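Local coordinates for protein manganese-dependent ADP-ribose/CDP-alcohol diphosphatase (Danio rerio, PDB 2NXF) that probably hydrolyses ADP-ribose and CDP-alcohols such as CDP-choline and CDP-glycerol at a two-metal centre of the calcineurin-like phosphoesterase type, at residues 14-19 with 35-40; 29-34 with 286-291; 41-46 with 294-299; 61-66 with 95-100. One frame throughout, in Å; residues are numbered along the deposited sequence.

Interaction 1: 14-19 with 35-40; sequences VQYADI and GSADLL. With ZN (zinc ion), chain B; PO4 (phosphate ion), chain F.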
# COMPACT_ATOMS: atom_id res chain seq x y z
N VAL A 14 0.37 -9.85 -1.14
CA VAL A 14 0.58 -11.29 -0.93
C VAL A 14 -0.77 -12.02 -1.13
O VAL A 14 -0.87 -12.99 -1.90
CB VAL A 14 1.18 -11.57 0.47
CG1 VAL A 14 1.29 -13.09 0.73
CG2 VAL A 14 2.56 -10.90 0.63
N GLN A 15 -1.80 -11.53 -0.45
CA GLN A 15 -3.18 -12.02 -0.62
C GLN A 15 -3.30 -13.53 -0.46
O GLN A 15 -3.99 -14.20 -1.22
CB GLN A 15 -3.79 -11.54 -1.96
CG GLN A 15 -4.68 -10.34 -1.72
CD GLN A 15 -5.02 -9.57 -2.97
OE1 GLN A 15 -4.36 -8.57 -3.30
NE2 GLN A 15 -6.07 -9.99 -3.65
N TYR A 16 -2.61 -14.04 0.56
CA TYR A 16 -2.61 -15.48 0.85
C TYR A 16 -4.01 -15.99 1.17
O TYR A 16 -4.80 -15.29 1.81
CB TYR A 16 -1.67 -15.79 2.04
CG TYR A 16 -1.81 -17.21 2.49
CD1 TYR A 16 -1.30 -18.26 1.71
CD2 TYR A 16 -2.51 -17.54 3.65
CE1 TYR A 16 -1.43 -19.58 2.11
CE2 TYR A 16 -2.67 -18.86 4.05
CZ TYR A 16 -2.13 -19.88 3.26
OH TYR A 16 -2.28 -21.20 3.62
N ALA A 17 -4.32 -17.20 0.71
CA ALA A 17 -5.49 -17.97 1.17
C ALA A 17 -5.22 -19.43 0.89
O ALA A 17 -4.57 -19.77 -0.09
CB ALA A 17 -6.77 -17.49 0.46
N ASP A 18 -5.75 -20.30 1.76
CA ASP A 18 -5.57 -21.74 1.60
C ASP A 18 -6.68 -22.29 0.70
O ASP A 18 -7.54 -23.07 1.14
CB ASP A 18 -5.57 -22.44 2.97
CG ASP A 18 -5.19 -23.91 2.88
OD1 ASP A 18 -4.68 -24.37 1.82
OD2 ASP A 18 -5.45 -24.64 3.87
N ILE A 19 -6.65 -21.87 -0.57
CA ILE A 19 -7.68 -22.23 -1.54
C ILE A 19 -7.03 -22.45 -2.90
O ILE A 19 -5.89 -22.03 -3.12
CB ILE A 19 -8.77 -21.13 -1.69
CG1 ILE A 19 -8.17 -19.81 -2.21
CG2 ILE A 19 -9.51 -20.89 -0.37
CD1 ILE A 19 -9.12 -18.60 -2.17
N GLY A 35 0.47 -20.29 -3.38
CA GLY A 35 1.86 -20.00 -3.78
C GLY A 35 2.39 -18.71 -3.20
O GLY A 35 3.61 -18.54 -3.05
N SER A 36 1.49 -17.79 -2.86
CA SER A 36 1.90 -16.51 -2.30
C SER A 36 2.73 -16.69 -1.03
O SER A 36 3.66 -15.93 -0.81
CB SER A 36 0.69 -15.62 -2.01
OG SER A 36 -0.11 -16.18 -1.01
N ALA A 37 2.40 -17.70 -0.23
CA ALA A 37 3.15 -17.93 1.01
C ALA A 37 4.57 -18.44 0.72
O ALA A 37 5.49 -18.16 1.50
CB ALA A 37 2.39 -18.88 1.92
N ASP A 38 4.73 -19.19 -0.38
CA ASP A 38 6.05 -19.67 -0.82
C ASP A 38 6.91 -18.50 -1.30
O ASP A 38 8.11 -18.44 -0.99
CB ASP A 38 5.90 -20.70 -1.93
CG ASP A 38 5.17 -21.96 -1.47
OD1 ASP A 38 5.26 -22.33 -0.28
OD2 ASP A 38 4.50 -22.59 -2.32
N LEU A 39 6.31 -17.58 -2.06
CA LEU A 39 7.04 -16.39 -2.48
C LEU A 39 7.42 -15.53 -1.27
O LEU A 39 8.54 -15.03 -1.18
CB LEU A 39 6.23 -15.56 -3.51
CG LEU A 39 6.02 -16.27 -4.86
CD1 LEU A 39 5.26 -15.36 -5.81
CD2 LEU A 39 7.33 -16.70 -5.54
N LEU A 40 6.48 -15.36 -0.34
CA LEU A 40 6.76 -14.58 0.88
C LEU A 40 7.92 -15.20 1.70
O LEU A 40 8.83 -14.47 2.15
CB LEU A 40 5.49 -14.47 1.74
CG LEU A 40 5.66 -13.74 3.07
CD1 LEU A 40 6.25 -12.34 2.86
CD2 LEU A 40 4.30 -13.71 3.82
ZN ZN B . -4.47 -6.74 -4.07
P PO4 F . -7.52 -6.44 -5.35
O1 PO4 F . -7.24 -5.99 -6.77
O2 PO4 F . -8.77 -7.30 -5.34
O3 PO4 F . -6.43 -7.35 -4.82
O4 PO4 F . -7.64 -5.27 -4.43
O HOH W 1 -5.11 -4.87 -4.89
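Tyr16 and Val14 lie against the first turns of helix 35-49, where Ser36 and Ala37 receive them. The Tyr16 side chain starts with CG anti to the backbone N (chi1 172°). Ring atom CD1 of Tyr16 lies 3.7 Å from Ala37 CB, and CE1 is only slightly farther off. In the conformer of Ser36 described here, one of two, OG sits at the edge of the ring, in its plane. In that conformer Ser36 OG is also 3.2 Å from Tyr16 CA, at the root of the side chain, and makes its hydrogen bond to Tyr33 O, just before the helix, rather than across the contact. Val14 turns CG1 anti to its backbone N (chi1 175°), and this methyl meets Ser36 CB at 3.8 Å. Farther along the helix, Leu40 CD2 approaches the same methyl more loosely. The loop of 14-19 follows strand 6-11 and belongs to the metal-binding loop of the calcineurin-like phosphoesterase fold. Gln15 starts away from the helix, and its amide reaches the metal site. Gln15 OE1 binds a zinc ion at 2.0 Å, and Asp13, Asp60 and His267 bind the same ion. Its NE2 donates to Asp63 OD1 and makes a weak bond to a phosphate oxygen. An alanine in place of Tyr16 removes the ring and would probably leave a gap beside Ala37 CB, which now faces CD1 and CE1. The tyrosine side chain also touches Thr78 and Val79 of helix 72-84. Leu40 reaches that helix too, through Glu82 and Leu83.

Interaction 2: 29-34 with 286-291; sequences RRRYYR and VIETPP. With PO4 (phosphate ion), chain F.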
# COMPACT_ATOMS: atom_id res chain seq x y z
N ARG A 29 -5.96 -12.46 -15.49
CA ARG A 29 -4.85 -12.72 -14.58
C ARG A 29 -5.21 -13.85 -13.63
O ARG A 29 -6.33 -13.90 -13.13
CB ARG A 29 -4.55 -11.48 -13.73
CG ARG A 29 -4.27 -10.19 -14.51
CD ARG A 29 -2.89 -10.15 -15.13
NE ARG A 29 -2.63 -8.84 -15.74
CZ ARG A 29 -2.90 -8.51 -17.00
NH1 ARG A 29 -3.44 -9.38 -17.86
NH2 ARG A 29 -2.62 -7.28 -17.41
N ARG A 30 -4.25 -14.74 -13.37
CA ARG A 30 -4.44 -15.85 -12.45
C ARG A 30 -4.03 -15.40 -11.05
O ARG A 30 -3.09 -14.60 -10.92
CB ARG A 30 -3.59 -17.05 -12.90
CG ARG A 30 -3.73 -18.30 -12.04
CD ARG A 30 -3.41 -19.56 -12.87
NE ARG A 30 -3.28 -20.74 -12.02
CZ ARG A 30 -3.02 -21.97 -12.46
NH1 ARG A 30 -2.84 -22.21 -13.77
NH2 ARG A 30 -2.92 -22.96 -11.59
N ARG A 31 -4.71 -15.91 -10.03
CA ARG A 31 -4.38 -15.61 -8.64
C ARG A 31 -3.89 -16.87 -7.91
O ARG A 31 -4.61 -17.87 -7.81
CB ARG A 31 -5.55 -14.92 -7.93
CG ARG A 31 -5.64 -13.49 -8.42
CD ARG A 31 -6.65 -12.62 -7.75
NE ARG A 31 -6.64 -11.31 -8.41
CZ ARG A 31 -7.18 -10.21 -7.91
NH1 ARG A 31 -7.78 -10.22 -6.71
NH2 ARG A 31 -7.12 -9.08 -8.60
N TYR A 32 -2.64 -16.82 -7.44
CA TYR A 32 -1.93 -17.99 -6.95
C TYR A 32 -1.97 -17.95 -5.42
O TYR A 32 -0.98 -17.62 -4.78
CB TYR A 32 -0.50 -17.94 -7.47
CG TYR A 32 -0.42 -18.01 -8.98
CD1 TYR A 32 -0.42 -19.23 -9.62
CD2 TYR A 32 -0.34 -16.84 -9.75
CE1 TYR A 32 -0.35 -19.31 -11.01
CE2 TYR A 32 -0.27 -16.90 -11.15
CZ TYR A 32 -0.27 -18.13 -11.76
OH TYR A 32 -0.21 -18.23 -13.14
N TYR A 33 -3.13 -18.28 -4.85
CA TYR A 33 -3.40 -18.01 -3.43
C TYR A 33 -2.43 -18.75 -2.49
O TYR A 33 -1.87 -18.15 -1.56
CB TYR A 33 -4.87 -18.35 -3.08
CG TYR A 33 -5.86 -17.46 -3.80
CD1 TYR A 33 -6.04 -16.10 -3.39
CD2 TYR A 33 -6.62 -17.94 -4.86
CE1 TYR A 33 -6.93 -15.27 -4.05
CE2 TYR A 33 -7.55 -17.09 -5.51
CZ TYR A 33 -7.67 -15.77 -5.10
OH TYR A 33 -8.56 -14.93 -5.74
N ARG A 34 -2.25 -20.04 -2.72
CA ARG A 34 -1.35 -20.81 -1.85
C ARG A 34 0.12 -20.48 -2.11
O ARG A 34 0.92 -20.40 -1.16
CB ARG A 34 -1.59 -22.31 -1.97
CG ARG A 34 -2.92 -22.74 -1.37
CD ARG A 34 -3.03 -24.26 -1.40
NE ARG A 34 -4.30 -24.69 -0.83
CZ ARG A 34 -5.27 -25.31 -1.51
NH1 ARG A 34 -5.12 -25.61 -2.80
NH2 ARG A 34 -6.39 -25.64 -0.88
N VAL A 286 2.30 -9.88 -5.54
CA VAL A 286 2.68 -11.28 -5.34
C VAL A 286 1.56 -12.23 -5.76
O VAL A 286 1.82 -13.29 -6.38
CB VAL A 286 3.03 -11.53 -3.84
CG1 VAL A 286 3.06 -13.03 -3.51
CG2 VAL A 286 4.37 -10.86 -3.49
N ILE A 287 0.33 -11.86 -5.46
CA ILE A 287 -0.80 -12.76 -5.75
C ILE A 287 -0.93 -13.14 -7.22
O ILE A 287 -1.35 -14.25 -7.53
CB ILE A 287 -2.13 -12.22 -5.19
CG1 ILE A 287 -3.27 -13.24 -5.32
CG2 ILE A 287 -2.51 -10.88 -5.83
CD1 ILE A 287 -3.04 -14.54 -4.54
N GLU A 288 -0.56 -12.24 -8.14
CA GLU A 288 -0.69 -12.58 -9.57
C GLU A 288 0.62 -13.07 -10.18
O GLU A 288 0.73 -13.17 -11.39
CB GLU A 288 -1.29 -11.41 -10.35
CG GLU A 288 -2.79 -11.27 -10.00
CD GLU A 288 -3.48 -10.10 -10.65
OE1 GLU A 288 -2.89 -9.47 -11.55
OE2 GLU A 288 -4.64 -9.83 -10.26
N THR A 289 1.57 -13.38 -9.30
CA THR A 289 2.90 -13.90 -9.70
C THR A 289 2.93 -15.45 -9.63
O THR A 289 2.73 -16.00 -8.54
CB THR A 289 3.98 -13.33 -8.83
OG1 THR A 289 3.86 -11.90 -8.81
CG2 THR A 289 5.37 -13.74 -9.37
N PRO A 290 3.20 -16.15 -10.75
CA PRO A 290 3.25 -17.62 -10.68
C PRO A 290 4.51 -18.11 -9.99
O PRO A 290 5.46 -17.35 -9.82
CB PRO A 290 3.24 -18.05 -12.16
CG PRO A 290 3.84 -16.91 -12.88
CD PRO A 290 3.40 -15.66 -12.14
N PRO A 291 4.53 -19.39 -9.57
CA PRO A 291 5.66 -19.94 -8.83
C PRO A 291 6.99 -19.89 -9.57
O PRO A 291 8.03 -19.96 -8.94
CB PRO A 291 5.25 -21.41 -8.61
CG PRO A 291 3.80 -21.38 -8.60
CD PRO A 291 3.44 -20.39 -9.69
P PO4 F . -7.52 -6.44 -5.35
O1 PO4 F . -7.24 -5.99 -6.77
O2 PO4 F . -8.77 -7.30 -5.34
O3 PO4 F . -6.43 -7.35 -4.82
O4 PO4 F . -7.64 -5.27 -4.43
O HOH W 2 -1.30 -13.77 -13.29
O HOH W 3 1.54 -16.02 -5.36
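Arg31 and Glu288 form a salt bridge beside a bound phosphate, probably from the crystallisation liquor. From the Arg31 backbone, CB and CG both lie 3.9 Å from Ile287 CG1. CG also touches Glu288 CG. The chain is extended from CG to NE, and Arg31 NE donates to Glu288 OE2 at 3.1 Å. That oxygen is met on its anti lone pair, with the carboxylate atom 24° out of the guanidinium plane. NH2 adds a weak bond to the same OE2. Arg31 NH1 reaches phosphate O2 at 3.4 Å, a straight but long and weak bond. Glu288 OE2 also accepts from ND1 of His267, so Glu288 is a second-shell residue that links Arg31 to a zinc ligand. Strand 30-31, half of a small two-stranded hairpin with 22-23, is thereby fixed to the loop that leads into strand 295-301. The backbones meet too: Tyr32 N donates to Ile287 O at 2.9 Å, nearly straight. The Tyr32 ring takes Pro290 CA over its centre in a CH-pi contact, 3.6 Å from the centroid. Arg30 CG covers the opposite face nearer the rim. Ile287 CD1 packs against Tyr33 CD1 at 3.6 Å.

Interaction 3: 41-46 with 294-299; sequences RDAVLQ and HAFATA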
# COMPACT_ATOMS: atom_id res chain seq x y z
N ARG A 41 7.89 -16.52 1.86
CA ARG A 41 8.94 -17.25 2.58
C ARG A 41 10.31 -17.03 1.94
O ARG A 41 11.30 -16.80 2.64
CB ARG A 41 8.62 -18.75 2.61
CG ARG A 41 9.60 -19.63 3.40
CD ARG A 41 9.08 -21.07 3.47
NE ARG A 41 7.62 -21.08 3.64
CZ ARG A 41 6.76 -21.58 2.76
NH1 ARG A 41 7.18 -22.15 1.63
NH2 ARG A 41 5.46 -21.52 3.01
N ASP A 42 10.35 -17.08 0.61
CA ASP A 42 11.61 -16.85 -0.11
C ASP A 42 12.11 -15.40 -0.00
O ASP A 42 13.32 -15.17 0.17
CB ASP A 42 11.50 -17.25 -1.58
CG ASP A 42 12.81 -17.03 -2.31
OD1 ASP A 42 13.73 -17.86 -2.17
OD2 ASP A 42 12.92 -15.97 -2.97
N ALA A 43 11.18 -14.44 -0.08
CA ALA A 43 11.54 -13.03 0.10
C ALA A 43 12.19 -12.84 1.47
O ALA A 43 13.25 -12.20 1.60
CB ALA A 43 10.31 -12.14 -0.04
N VAL A 44 11.56 -13.42 2.49
CA VAL A 44 12.06 -13.35 3.87
C VAL A 44 13.45 -13.94 4.00
O VAL A 44 14.35 -13.34 4.61
CB VAL A 44 11.05 -13.99 4.87
CG1 VAL A 44 11.71 -14.24 6.26
CG2 VAL A 44 9.85 -13.12 5.00
N LEU A 45 13.66 -15.12 3.40
CA LEU A 45 15.00 -15.71 3.34
C LEU A 45 16.03 -14.74 2.76
O LEU A 45 17.12 -14.57 3.33
CB LEU A 45 14.94 -17.01 2.53
CG LEU A 45 16.19 -17.86 2.41
CD1 LEU A 45 16.81 -18.11 3.77
CD2 LEU A 45 15.83 -19.19 1.73
N GLN A 46 15.69 -14.10 1.64
CA GLN A 46 16.59 -13.15 0.99
C GLN A 46 16.85 -11.90 1.85
O GLN A 46 18.00 -11.49 2.00
CB GLN A 46 16.09 -12.78 -0.42
CG GLN A 46 16.03 -14.00 -1.36
CD GLN A 46 15.97 -13.63 -2.85
OE1 GLN A 46 16.70 -12.75 -3.32
NE2 GLN A 46 15.11 -14.34 -3.59
N HIS A 294 8.61 -14.09 -9.50
CA HIS A 294 8.70 -13.51 -8.16
C HIS A 294 8.21 -12.09 -8.23
O HIS A 294 7.99 -11.57 -9.32
CB HIS A 294 10.14 -13.49 -7.64
CG HIS A 294 10.29 -13.88 -6.20
ND1 HIS A 294 9.39 -13.51 -5.23
CD2 HIS A 294 11.23 -14.63 -5.58
CE1 HIS A 294 9.78 -14.01 -4.06
NE2 HIS A 294 10.89 -14.69 -4.25
N ALA A 295 8.00 -11.48 -7.06
CA ALA A 295 7.70 -10.04 -6.97
C ALA A 295 7.98 -9.51 -5.58
O ALA A 295 7.12 -9.56 -4.70
CB ALA A 295 6.24 -9.76 -7.35
N PHE A 296 9.19 -9.01 -5.38
CA PHE A 296 9.48 -8.27 -4.17
C PHE A 296 10.73 -7.45 -4.45
O PHE A 296 11.32 -7.54 -5.53
CB PHE A 296 9.65 -9.19 -2.94
CG PHE A 296 10.99 -9.90 -2.88
CD1 PHE A 296 12.01 -9.44 -2.02
CD2 PHE A 296 11.23 -11.03 -3.65
CE1 PHE A 296 13.26 -10.11 -1.96
CE2 PHE A 296 12.47 -11.71 -3.58
CZ PHE A 296 13.48 -11.25 -2.75
N ALA A 297 11.11 -6.63 -3.48
CA ALA A 297 12.32 -5.84 -3.66
C ALA A 297 13.04 -5.60 -2.34
O ALA A 297 12.47 -5.84 -1.25
CB ALA A 297 11.96 -4.50 -4.32
N THR A 298 14.24 -5.06 -2.44
CA THR A 298 14.96 -4.50 -1.31
C THR A 298 15.41 -3.11 -1.73
O THR A 298 15.95 -2.94 -2.83
CB THR A 298 16.18 -5.35 -0.94
OG1 THR A 298 15.76 -6.70 -0.72
CG2 THR A 298 16.85 -4.81 0.33
N ALA A 299 15.20 -2.14 -0.86
CA ALA A 299 15.58 -0.77 -1.16
C ALA A 299 16.75 -0.36 -0.29
O ALA A 299 16.81 -0.69 0.90
CB ALA A 299 14.41 0.18 -0.96
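His294 and Asp42 meet through a short hydrogen bond from NE2 to OD2, 2.7 Å long. It lies in the plane of the imidazole, though tilted out of that of the carboxylate. The imidazole presents its edge to the carboxylate, whose plane is turned 43° from that of the ring. NE2 comes to the anti side of OD2. Gln46 NE2, one turn farther along the helix, reaches the syn side of Asp42 OD2 at 2.8 Å. The two donors approach from opposite faces of the carboxylate plane, so OD2 is gripped twice. At the other end of the imidazole, ND1 accepts from the backbone N of Ala295, which would hold the ring against rotation. Phe296 CD2 lies over one face of the imidazole, near its rim. A leucine in place of His294 removes the imidazole and would probably leave Asp42 OD2 without its second donor beside Gln46 NE2, and Ala295 N without its acceptor. This contact lays helix 35-49 over strand 295-301 of the six-stranded sheet, an alpha/beta layer of the phosphoesterase fold. The short helix and strand segments run nearly parallel, at 16°, with their axes 9.4 Å apart. Phe296 fills the space between them. Its CG lies between the backbone N and the carbonyl carbon (chi1 77°). One face of the ring receives Ala43 CB over the centre, in a CH-pi contact 3.7 Å from the centroid. The Gln46 amide stands at the ring edge, perpendicular to it, with CD 3.4 Å from Phe296 CZ. Its OE1 accepts from Arg311 of the neighbouring strand 305-312. The ring also meets that of Trp47 nearly at right angles.

Interaction 4: 61-66 with 95-100; sequences IIDGHN and GNHEFY. With ZN (zinc ion), chain C; PO4 (phosphate ion), chain F.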
# COMPACT_ATOMS: atom_id res chain seq x y z
N ILE A 61 -2.47 -8.36 2.52
CA ILE A 61 -1.59 -9.48 2.90
C ILE A 61 -2.34 -10.82 2.93
O ILE A 61 -1.74 -11.88 2.71
CB ILE A 61 -0.84 -9.19 4.22
CG1 ILE A 61 0.43 -10.04 4.30
CG2 ILE A 61 -1.80 -9.32 5.42
CD1 ILE A 61 1.26 -9.80 5.55
N ILE A 62 -3.65 -10.79 3.19
CA ILE A 62 -4.46 -12.01 3.05
C ILE A 62 -5.68 -11.69 2.21
O ILE A 62 -6.16 -10.56 2.24
CB ILE A 62 -4.91 -12.63 4.41
CG1 ILE A 62 -5.72 -11.63 5.24
CG2 ILE A 62 -3.69 -13.17 5.20
CD1 ILE A 62 -6.55 -12.34 6.34
N ASP A 63 -6.19 -12.67 1.47
CA ASP A 63 -7.30 -12.39 0.55
C ASP A 63 -8.64 -12.31 1.28
O ASP A 63 -8.85 -13.00 2.28
CB ASP A 63 -7.38 -13.47 -0.53
CG ASP A 63 -8.19 -13.01 -1.73
OD1 ASP A 63 -7.64 -12.27 -2.56
OD2 ASP A 63 -9.36 -13.37 -1.80
N GLY A 64 -9.55 -11.49 0.75
CA GLY A 64 -10.92 -11.44 1.27
C GLY A 64 -11.65 -12.78 1.17
O GLY A 64 -12.62 -13.01 1.90
N HIS A 65 -11.20 -13.67 0.29
CA HIS A 65 -11.79 -15.02 0.23
C HIS A 65 -11.68 -15.77 1.56
O HIS A 65 -12.46 -16.67 1.82
CB HIS A 65 -11.15 -15.88 -0.87
CG HIS A 65 -11.73 -15.64 -2.23
ND1 HIS A 65 -11.03 -15.01 -3.23
CD2 HIS A 65 -12.95 -15.93 -2.74
CE1 HIS A 65 -11.79 -14.94 -4.32
NE2 HIS A 65 -12.95 -15.49 -4.04
N ASN A 66 -10.70 -15.40 2.38
CA ASN A 66 -10.59 -16.03 3.69
C ASN A 66 -11.84 -15.81 4.56
O ASN A 66 -12.27 -16.72 5.27
CB ASN A 66 -9.34 -15.55 4.41
CG ASN A 66 -8.07 -16.08 3.76
OD1 ASN A 66 -7.85 -17.28 3.71
ND2 ASN A 66 -7.24 -15.18 3.23
N GLY A 95 -4.84 -2.41 3.23
CA GLY A 95 -5.53 -2.29 1.94
C GLY A 95 -6.95 -2.85 1.96
O GLY A 95 -7.48 -3.25 3.01
N ASN A 96 -7.58 -2.87 0.79
CA ASN A 96 -8.98 -3.33 0.73
C ASN A 96 -9.22 -4.72 1.30
O ASN A 96 -10.21 -4.92 1.98
CB ASN A 96 -9.63 -3.14 -0.66
CG ASN A 96 -8.82 -3.73 -1.80
OD1 ASN A 96 -7.62 -3.50 -1.90
ND2 ASN A 96 -9.50 -4.48 -2.67
N HIS A 97 -8.30 -5.66 1.07
CA HIS A 97 -8.51 -7.03 1.56
C HIS A 97 -8.41 -7.15 3.08
O HIS A 97 -9.06 -8.01 3.69
CB HIS A 97 -7.62 -8.02 0.81
CG HIS A 97 -8.12 -8.28 -0.57
ND1 HIS A 97 -8.88 -9.39 -0.88
CD2 HIS A 97 -8.05 -7.54 -1.70
CE1 HIS A 97 -9.22 -9.34 -2.16
NE2 HIS A 97 -8.74 -8.23 -2.68
N GLU A 98 -7.60 -6.29 3.70
CA GLU A 98 -7.66 -6.21 5.17
C GLU A 98 -9.06 -5.88 5.63
O GLU A 98 -9.58 -6.52 6.56
CB GLU A 98 -6.67 -5.17 5.71
CG GLU A 98 -5.23 -5.69 5.87
CD GLU A 98 -4.49 -5.85 4.54
OE1 GLU A 98 -4.84 -5.13 3.58
OE2 GLU A 98 -3.55 -6.67 4.49
N PHE A 99 -9.68 -4.87 5.01
CA PHE A 99 -11.04 -4.47 5.41
C PHE A 99 -12.14 -5.48 5.07
O PHE A 99 -13.19 -5.52 5.75
CB PHE A 99 -11.38 -3.07 4.90
CG PHE A 99 -10.46 -2.01 5.42
CD1 PHE A 99 -10.52 -1.60 6.76
CD2 PHE A 99 -9.49 -1.45 4.60
CE1 PHE A 99 -9.62 -0.61 7.25
CE2 PHE A 99 -8.60 -0.47 5.08
CZ PHE A 99 -8.67 -0.06 6.41
N TYR A 100 -11.92 -6.28 4.04
CA TYR A 100 -12.86 -7.36 3.72
C TYR A 100 -12.85 -8.39 4.84
O TYR A 100 -13.88 -8.97 5.16
CB TYR A 100 -12.49 -8.07 2.41
CG TYR A 100 -12.51 -7.22 1.16
CD1 TYR A 100 -13.34 -6.10 1.06
CD2 TYR A 100 -11.72 -7.55 0.06
CE1 TYR A 100 -13.36 -5.31 -0.09
CE2 TYR A 100 -11.72 -6.77 -1.09
CZ TYR A 100 -12.53 -5.65 -1.16
OH TYR A 100 -12.49 -4.87 -2.30
ZN ZN C . -5.93 -3.91 -3.15
P PO4 F . -7.52 -6.44 -5.35
O1 PO4 F . -7.24 -5.99 -6.77
O2 PO4 F . -8.77 -7.30 -5.34
O3 PO4 F . -6.43 -7.35 -4.82
O4 PO4 F . -7.64 -5.27 -4.43
O HOH W 1 -5.11 -4.87 -4.89
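His97 joins the phosphate to the backbone of Gly64. His97 NE2 donates to phosphate O2 at 2.8 Å, almost straight. On the other side of the imidazole, His97 ND1 accepts from Gly64 N at 2.7 Å, with the donor in the ring plane. With ND1 taken up by Gly64 N, NE2 is left to donate to the phosphate. Asn96, the preceding residue on helix 96-101, binds the metal directly. Asn96 OD1 lies 2.1 Å from the second zinc ion, and ND2 donates to phosphate O4. Asp60, His228 and His265 also bind this ion. Next come the groups that place these two residues. Asn96 ND2 also donates to Tyr100 OH, one turn along the same helix, at 3.0 Å. Tyr100 CE2 lies over the centre of one face of the His97 ring. Asp63 runs beside His97, with Asp63 OD1 3.4 Å from His97 CE1. Its OD2 caps the following helix by accepting from His65 N. Gly64 CA comes within 3.9 Å of Tyr100 CB, an approach that leaves little room for a side chain there. Farther out, Glu98 bends at chi2 (74°) and ties both loops. Glu98 OE2 accepts from Ile61 N at 2.8 Å, and OE1 from Gly95 N, the N-cap of helix 96-101. OE1 also accepts from Asp60 N, the backbone of the residue that bridges the two metals. The run Gly-Asn-His-Glu at 95-98 is the metallophosphoesterase signature, whose asparagine and histidine serve the dimetal centre.

Interactions 1, 2 and 4 gather at the dimetal site, and all three touch the same phosphate. Interaction 3 lies away from it, along the body of the fold. Interactions 1 and 3 use successive parts of helix 35-49. Interaction 1 is a buried contact and mainly apolar. Interaction 3 is partly buried and adds a histidine-carboxylate bond to its aromatic packing. Interaction 2 is also partly buried and joins charge, backbone bonding and proline-tyrosine packing. Interaction 4, partly buried as well, is held by two side-chain-to-backbone bonds. A probable hydrogen bond from Asn66 ND2 to Tyr16 O ties interaction 1 to 4, and the Asp18-Arg34 salt bridge ties it to interaction 2.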